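Local atomic coordinates of GCN5-related N-acetyltransferase (Kribbella flavida, PDB entry 4IUS), a protein that is a GCN5-related N-acetyltransferase that probably moves an acyl group, most likely acetyl from acetyl-CoA, to an amine. Residues Ala57-Ala62 against Ala90-Glu95. The protein carries 1 engineered substitution. Numbering follows the deposited sequence.
Sequences AEVPWA and AYVLVE
Val-59 meets Val-92 and Leu-93 in a purely apolar contact between two helices, burying about 130 Å² in all. The CG1 methyl of Val-92 butts against the branched end of Val-59: it lies 3.6 Å from Val-59 CB and 3.8 Å from each of Val-59 CG1 and CG2, so it sits astride the fork rather than against one methyl. Val-59 and Val-92 also have the closest pair of CA atoms, 7.1 Å apart. In Val-92, CG1 is the branch turned anti to the backbone N (chi1 -176°), which carries this methyl across to Val-59.

The contact joins helix 59-71, near its N-terminal end, to the short helix 89-95, centred about 24 Å from the centre of the chain. Behind it, Leu-93 also rests on Leu-81 and Leu-250, so helix 89-95 packs on strands 78-82 and 242-251, the outermost strand at one side of the mixed sheet and its neighbour, while Val-59 touches Pro-29 and Val-92 touches Phe-54.

Leu-93 makes the second apolar touch. Its CB does not point at the other helix, but its end comes nearer, with CD2 3.9 Å from Val-59 CG1, the two side chains meeting at about a right angle.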
ATOM      1  N   ALA A  57      17.517  -3.630 -22.418  1.00 12.25           N
ATOM      2  CA  ALA A  57      18.971  -3.646 -22.414  1.00 13.21           C
ATOM      3  C   ALA A  57      19.535  -2.844 -21.247  1.00 11.60           C
ATOM      4  O   ALA A  57      20.671  -3.083 -20.846  1.00 12.16           O
ATOM      5  CB  ALA A  57      19.521  -3.126 -23.747  1.00 17.15           C
ATOM      6  N   GLU A  58      18.779  -1.857 -20.754  1.00 11.05           N
ATOM      7  CA  GLU A  58      19.233  -0.992 -19.670  1.00 11.25           C
ATOM      8  C   GLU A  58      19.113  -1.655 -18.316  1.00 10.46           C
ATOM      9  O   GLU A  58      19.680  -1.176 -17.341  1.00 10.34           O
ATOM     10  CB  GLU A  58      18.379   0.303 -19.658  1.00 13.70           C
ATOM     11  CG  GLU A  58      18.590   1.209 -20.872  1.00 15.99           C
ATOM     12  CD  GLU A  58      17.721   2.466 -20.914  1.00 18.03           C
ATOM     13  OE1 GLU A  58      16.927   2.705 -19.951  1.00 19.92           O
ATOM     14  OE2 GLU A  58      17.847   3.201 -21.934  1.00 20.80           O
ATOM     15  N   VAL A  59      18.284  -2.668 -18.209  1.00 10.15           N
ATOM     16  CA  VAL A  59      17.935  -3.188 -16.888  1.00 10.63           C
ATOM     17  C   VAL A  59      19.130  -3.764 -16.098  1.00 10.31           C
ATOM     18  O   VAL A  59      19.222  -3.525 -14.900  1.00 11.01           O
ATOM     19  CB  VAL A  59      16.718  -4.149 -16.949  1.00 10.99           C
ATOM     20  CG1 VAL A  59      16.470  -4.806 -15.597  1.00 13.69           C
ATOM     21  CG2 VAL A  59      15.482  -3.376 -17.462  1.00 13.71           C
ATOM     22  N   PRO A  60      20.044  -4.534 -16.725  1.00 10.00           N
ATOM     23  CA  PRO A  60      21.147  -5.056 -15.909  1.00 10.71           C
ATOM     24  C   PRO A  60      21.957  -3.956 -15.210  1.00  9.18           C
ATOM     25  O   PRO A  60      22.179  -4.012 -14.003  1.00 10.43           O
ATOM     26  CB  PRO A  60      21.989  -5.814 -16.916  1.00 13.57           C
ATOM     27  CG  PRO A  60      20.991  -6.259 -17.939  1.00 14.73           C
ATOM     28  CD  PRO A  60      20.000  -5.137 -18.072  1.00 11.15           C
ATOM     29  N   TRP A  61      22.350  -2.931 -15.940  1.00  9.18           N
ATOM     30  CA  TRP A  61      23.072  -1.802 -15.368  1.00  8.90           C
ATOM     31  C   TRP A  61      22.209  -1.084 -14.334  1.00  8.80           C
ATOM     32  O   TRP A  61      22.700  -0.674 -13.295  1.00  8.91           O
ATOM     33  CB  TRP A  61      23.476  -0.860 -16.501  1.00  9.36           C
ATOM     34  CG  TRP A  61      23.764   0.532 -16.029  1.00 10.13           C
ATOM     35  CD1 TRP A  61      24.940   1.022 -15.458  1.00 10.03           C
ATOM     36  CD2 TRP A  61      22.822   1.605 -15.950  1.00  9.51           C
ATOM     37  NE1 TRP A  61      24.760   2.332 -15.093  1.00 10.77           N
ATOM     38  CE2 TRP A  61      23.495   2.713 -15.353  1.00  9.57           C
ATOM     39  CE3 TRP A  61      21.502   1.754 -16.330  1.00  9.74           C
ATOM     40  CZ2 TRP A  61      22.848   3.905 -15.111  1.00  9.97           C
ATOM     41  CZ3 TRP A  61      20.871   2.949 -16.093  1.00 10.43           C
ATOM     42  CH2 TRP A  61      21.538   4.006 -15.505  1.00 10.57           C
ATOM     43  N   ALA A  62      20.931  -0.905 -14.628  1.00  8.44           N
ATOM     44  CA  ALA A  62      20.065  -0.196 -13.680  1.00  8.04           C
ATOM     45  C   ALA A  62      19.978  -0.942 -12.337  1.00  7.72           C
ATOM     46  O   ALA A  62      20.048  -0.345 -11.255  1.00  8.97           O
ATOM     47  CB  ALA A  62      18.670  -0.014 -14.302  1.00  9.30           C
ATOM     48  N   ALA A  90       8.833  -6.771 -14.864  1.00  8.38           N
ATOM     49  CA  ALA A  90       9.097  -7.755 -13.835  1.00  8.56           C
ATOM     50  C   ALA A  90       9.886  -8.945 -14.362  1.00  8.18           C
ATOM     51  O   ALA A  90      10.815  -9.417 -13.712  1.00  8.87           O
ATOM     52  CB  ALA A  90       7.800  -8.229 -13.175  1.00 10.14           C
ATOM     53  N   TYR A  91       9.550  -9.402 -15.546  1.00  8.78           N
ATOM     54  CA  TYR A  91      10.236 -10.561 -16.096  1.00  8.81           C
ATOM     55  C   TYR A  91      11.695 -10.239 -16.417  1.00  7.95           C
ATOM     56  O   TYR A  91      12.558 -11.097 -16.252  1.00  8.49           O
ATOM     57  CB  TYR A  91       9.558 -11.084 -17.353  1.00 10.15           C
ATOM     58  CG  TYR A  91       8.317 -11.907 -17.105  1.00 13.31           C
ATOM     59  CD1 TYR A  91       8.295 -12.931 -16.153  1.00 15.18           C
ATOM     60  CD2 TYR A  91       7.263 -11.800 -17.969  1.00 17.74           C
ATOM     61  CE1 TYR A  91       7.171 -13.740 -16.014  1.00 20.50           C
ATOM     62  CE2 TYR A  91       6.128 -12.573 -17.820  1.00 22.19           C
ATOM     63  CZ  TYR A  91       6.094 -13.544 -16.844  1.00 23.35           C
ATOM     64  OH  TYR A  91       4.972 -14.306 -16.713  1.00 36.97           O
ATOM     65  N   VAL A  92      11.994  -9.010 -16.830  1.00  8.32           N
ATOM     66  CA  VAL A  92      13.392  -8.632 -17.077  1.00  8.32           C
ATOM     67  C   VAL A  92      14.159  -8.592 -15.730  1.00  7.97           C
ATOM     68  O   VAL A  92      15.293  -9.020 -15.629  1.00  9.31           O
ATOM     69  CB  VAL A  92      13.510  -7.352 -17.883  1.00  9.28           C
ATOM     70  CG1 VAL A  92      14.992  -7.085 -18.187  1.00 11.67           C
ATOM     71  CG2 VAL A  92      12.711  -7.452 -19.201  1.00 11.31           C
ATOM     72  N   LEU A  93      13.511  -8.109 -14.652  1.00  8.76           N
ATOM     73  CA  LEU A  93      14.132  -8.134 -13.332  1.00  8.14           C
ATOM     74  C   LEU A  93      14.425  -9.548 -12.865  1.00  8.05           C
ATOM     75  O   LEU A  93      15.459  -9.816 -12.245  1.00  9.96           O
ATOM     76  CB  LEU A  93      13.267  -7.418 -12.298  1.00  8.67           C
ATOM     77  CG  LEU A  93      13.099  -5.932 -12.478  1.00 10.48           C
ATOM     78  CD1 LEU A  93      12.138  -5.378 -11.448  1.00 12.34           C
ATOM     79  CD2 LEU A  93      14.467  -5.265 -12.339  1.00 14.78           C
ATOM     80  N   VAL A  94      13.512 -10.481 -13.145  1.00  8.45           N
ATOM     81  CA  VAL A  94      13.715 -11.881 -12.764  1.00  8.76           C
ATOM     82  C   VAL A  94      14.923 -12.453 -13.505  1.00  9.29           C
ATOM     83  O   VAL A  94      15.762 -13.146 -12.946  1.00 10.97           O
ATOM     84  CB  VAL A  94      12.455 -12.721 -13.005  1.00  7.98           C
ATOM     85  CG1 VAL A  94      12.742 -14.206 -12.817  1.00 10.23           C
ATOM     86  CG2 VAL A  94      11.358 -12.277 -12.040  1.00  9.83           C
ATOM     87  N   GLU A  95      15.018 -12.144 -14.783  1.00  8.77           N
ATOM     88  CA  GLU A  95      16.135 -12.604 -15.613  1.00 10.11           C
ATOM     89  C   GLU A  95      17.481 -12.159 -15.020  1.00 10.80           C
ATOM     90  O   GLU A  95      18.488 -12.853 -15.139  1.00 13.76           O
ATOM     91  CB  GLU A  95      15.933 -12.099 -17.035  1.00 12.10           C
ATOM     92  CG  GLU A  95      16.982 -12.496 -18.034  1.00 14.02           C
ATOM     93  CD  GLU A  95      16.798 -11.778 -19.377  1.00 16.71           C
ATOM     94  OE1 GLU A  95      16.088 -10.727 -19.471  1.00 19.26           O
ATOM     95  OE2 GLU A  95      17.464 -12.208 -20.346  1.00 26.47           O
TER